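Local coordinates for protein chemotaxis transducer (Pseudomonas aeruginosa, PDB 6GCV) that senses nitrate for chemotaxis by binding it directly in its PilJ-type ligand-binding domain, at the interface of chains A and B. Numbering follows the deposited sequence. Chains: chain A/B, Chemotaxis transducer.

The interface of chains A and B. Residues chain A 35, 39, 112, 115-116; chain B 36, 39-40, 43.
B:Gln40 reaches over from chain B and sets its amide among A:Leu39, A:Leu112, A:Phe115 and A:Ser116. NE2 of B:Gln40 donates a hydrogen bond of 3.2 Å to the backbone oxygen O of A:Leu112. The donor stands 67° out of the carbonyl plane, so the bond does not lie on a lone pair. The amide oxygen OE1 of B:Gln40 lies 3.4 Å from CD2 at the rim of the A:Phe115 ring. Ring and amide are turned 26° from each other. The bend of the B:Gln40 chain at chi2 (-79°) brings the amide to this position, and its CG packs on CD1 of A:Leu39.

B:Arg36 reaches A:Ser116, about one turn further along helix 112-137 of chain A from A:Leu112. NH2 of B:Arg36 donates to the hydroxyl OG of A:Ser116 at 2.8 Å, with the hydroxyl close to the guanidinium plane, though the bond is bent. The backbone O of A:Ser116 is also near this nitrogen, but the N-H does not point at it. B:Arg36 runs extended from CG to NE, which carries the guanidinium past the methyl of A:Ala35 to the serine.

Leucines pack next to these polar groups. CD2 of A:Leu39 meets CD1 of B:Leu43 at 3.7 Å. CB of A:Leu39 faces CB of B:Leu39 at 3.9 Å, joining the equivalent residues of the two copies. A:Leu112 lies roughly at right angles to B:Leu43 and touches it more loosely.

The interface is two-fold symmetric, so a twin patch exists with the chains exchanged. This would suit a dimeric sensor domain. The two copies of helix 18-42 meet near their C-terminal ends. Each chain is a bundle of four helices, and the patch lies at one end of it, where helices 18-42 and 112-137 face the partner.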
ATOM      1  N   ALA A  35       6.596  -6.826   2.091  1.00 13.77           N
ATOM      2  CA  ALA A  35       6.351  -7.898   3.045  1.00 14.37           C
ATOM      3  C   ALA A  35       5.777  -9.135   2.334  1.00 14.15           C
ATOM      4  O   ALA A  35       6.190 -10.264   2.595  1.00 14.38           O
ATOM      5  CB  ALA A  35       5.412  -7.450   4.140  1.00 15.50           C
ATOM      6  N   LEU A  39       7.597 -12.799   2.229  1.00 12.89           N
ATOM      7  CA  LEU A  39       6.922 -14.007   2.704  1.00 13.57           C
ATOM      8  C   LEU A  39       6.810 -15.062   1.590  1.00 13.48           C
ATOM      9  O   LEU A  39       6.953 -16.268   1.843  1.00 13.73           O
ATOM     10  CB  LEU A  39       5.533 -13.661   3.256  1.00 13.09           C
ATOM     11  CG  LEU A  39       5.573 -12.810   4.541  1.00 13.56           C
ATOM     12  CD1 LEU A  39       4.199 -12.197   4.758  1.00 14.81           C
ATOM     13  CD2 LEU A  39       5.984 -13.604   5.738  1.00 14.50           C
ATOM     14  N   LEU A 112       8.025 -14.471  13.060  1.00 15.41           N
ATOM     15  CA  LEU A 112       7.099 -13.973  12.053  1.00 15.82           C
ATOM     16  C   LEU A 112       6.008 -13.065  12.639  1.00 16.44           C
ATOM     17  O   LEU A 112       5.565 -12.157  11.981  1.00 16.81           O
ATOM     18  CB  LEU A 112       6.449 -15.125  11.271  1.00 17.10           C
ATOM     19  CG  LEU A 112       7.379 -15.852  10.314  1.00 17.18           C
ATOM     20  CD1 LEU A 112       6.658 -17.043   9.737  1.00 20.34           C
ATOM     21  CD2 LEU A 112       7.872 -14.915   9.212  1.00 18.45           C
ATOM     22  N   PHE A 115       7.656  -9.757  12.998  1.00 17.55           N
ATOM     23  CA  PHE A 115       7.745  -9.162  11.672  1.00 16.53           C
ATOM     24  C   PHE A 115       6.435  -8.478  11.269  1.00 16.38           C
ATOM     25  O   PHE A 115       6.417  -7.337  10.788  1.00 16.90           O
ATOM     26  CB  PHE A 115       8.153 -10.220  10.659  1.00 15.39           C
ATOM     27  CG  PHE A 115       8.093  -9.752   9.251  1.00 15.05           C
ATOM     28  CD1 PHE A 115       8.929  -8.757   8.800  1.00 16.03           C
ATOM     29  CD2 PHE A 115       7.171 -10.302   8.376  1.00 16.30           C
ATOM     30  CE1 PHE A 115       8.867  -8.351   7.492  1.00 16.46           C
ATOM     31  CE2 PHE A 115       7.139  -9.901   7.064  1.00 17.74           C
ATOM     32  CZ  PHE A 115       7.973  -8.923   6.646  1.00 17.64           C
ATOM     33  N   SER A 116       5.344  -9.181  11.475  1.00 17.08           N
ATOM     34  CA  SER A 116       4.034  -8.621  11.177  1.00 18.34           C
ATOM     35  C   SER A 116       3.738  -7.367  11.992  1.00 18.39           C
ATOM     36  O   SER A 116       3.238  -6.369  11.471  1.00 19.32           O
ATOM     37  CB  SER A 116       2.957  -9.670  11.455  1.00 20.35           C
ATOM     38  OG  SER A 116       1.691  -9.139  11.206  1.00 24.56           O
TER
ATOM     39  N   ARG B  36      -0.094  -9.840   2.142  1.00 13.14           N
ATOM     40  CA  ARG B  36       0.799 -10.055   3.265  0.64 13.77           C
ATOM     41  C   ARG B  36       0.111 -10.903   4.341  1.00 13.17           C
ATOM     42  O   ARG B  36       0.661 -11.890   4.841  1.00 13.83           O
ATOM     43  CB  ARG B  36       1.258  -8.679   3.838  0.64 15.66           C
ATOM     44  CG  ARG B  36       1.816  -8.684   5.234  0.64 18.45           C
ATOM     45  CD  ARG B  36       1.633  -7.343   5.903  0.64 19.59           C
ATOM     46  NE  ARG B  36       1.722  -7.538   7.327  0.64 21.87           N
ATOM     47  CZ  ARG B  36       1.350  -6.659   8.231  0.64 18.23           C
ATOM     48  NH1 ARG B  36       0.879  -5.476   7.886  0.64 15.07           N
ATOM     49  NH2 ARG B  36       1.456  -6.962   9.515  0.64 21.71           N
ATOM     50  N   LEU B  39      -0.491 -14.552   3.253  1.00 12.62           N
ATOM     51  CA  LEU B  39       0.740 -15.348   3.294  1.00 13.18           C
ATOM     52  C   LEU B  39       1.199 -15.617   4.711  1.00 13.47           C
ATOM     53  O   LEU B  39       1.742 -16.687   4.995  1.00 14.52           O
ATOM     54  CB  LEU B  39       1.840 -14.695   2.448  1.00 13.72           C
ATOM     55  CG  LEU B  39       1.555 -14.692   0.949  1.00 15.01           C
ATOM     56  CD1 LEU B  39       2.500 -13.797   0.221  1.00 19.20           C
ATOM     57  CD2 LEU B  39       1.573 -16.078   0.370  1.00 17.19           C
ATOM     58  N   GLN B  40       1.000 -14.666   5.616  1.00 13.81           N
ATOM     59  CA  GLN B  40       1.285 -14.891   7.041  0.63 13.63           C
ATOM     60  C   GLN B  40       0.455 -16.072   7.528  1.00 14.16           C
ATOM     61  O   GLN B  40       0.948 -16.944   8.246  1.00 14.02           O
ATOM     62  CB  GLN B  40       0.968 -13.656   7.923  0.63 16.04           C
ATOM     63  CG  GLN B  40       1.885 -12.432   7.937  0.63 17.13           C
ATOM     64  CD  GLN B  40       3.199 -12.462   8.775  0.63 17.41           C
ATOM     65  OE1 GLN B  40       4.099 -11.784   8.364  0.63 22.70           O
ATOM     66  NE2 GLN B  40       3.281 -13.169   9.956  0.63 18.64           N
ATOM     67  N   LEU B  43       1.696 -19.388   6.385  1.00 12.92           N
ATOM     68  CA  LEU B  43       2.849 -19.754   7.213  1.00 13.52           C
ATOM     69  C   LEU B  43       2.519 -20.060   8.658  1.00 14.14           C
ATOM     70  O   LEU B  43       3.422 -20.349   9.430  1.00 15.33           O
ATOM     71  CB  LEU B  43       3.894 -18.635   7.104  1.00 13.81           C
ATOM     72  CG  LEU B  43       4.657 -18.588   5.762  1.00 14.29           C
ATOM     73  CD1 LEU B  43       5.273 -17.224   5.500  1.00 16.17           C
ATOM     74  CD2 LEU B  43       5.742 -19.647   5.745  1.00 16.28           C
TER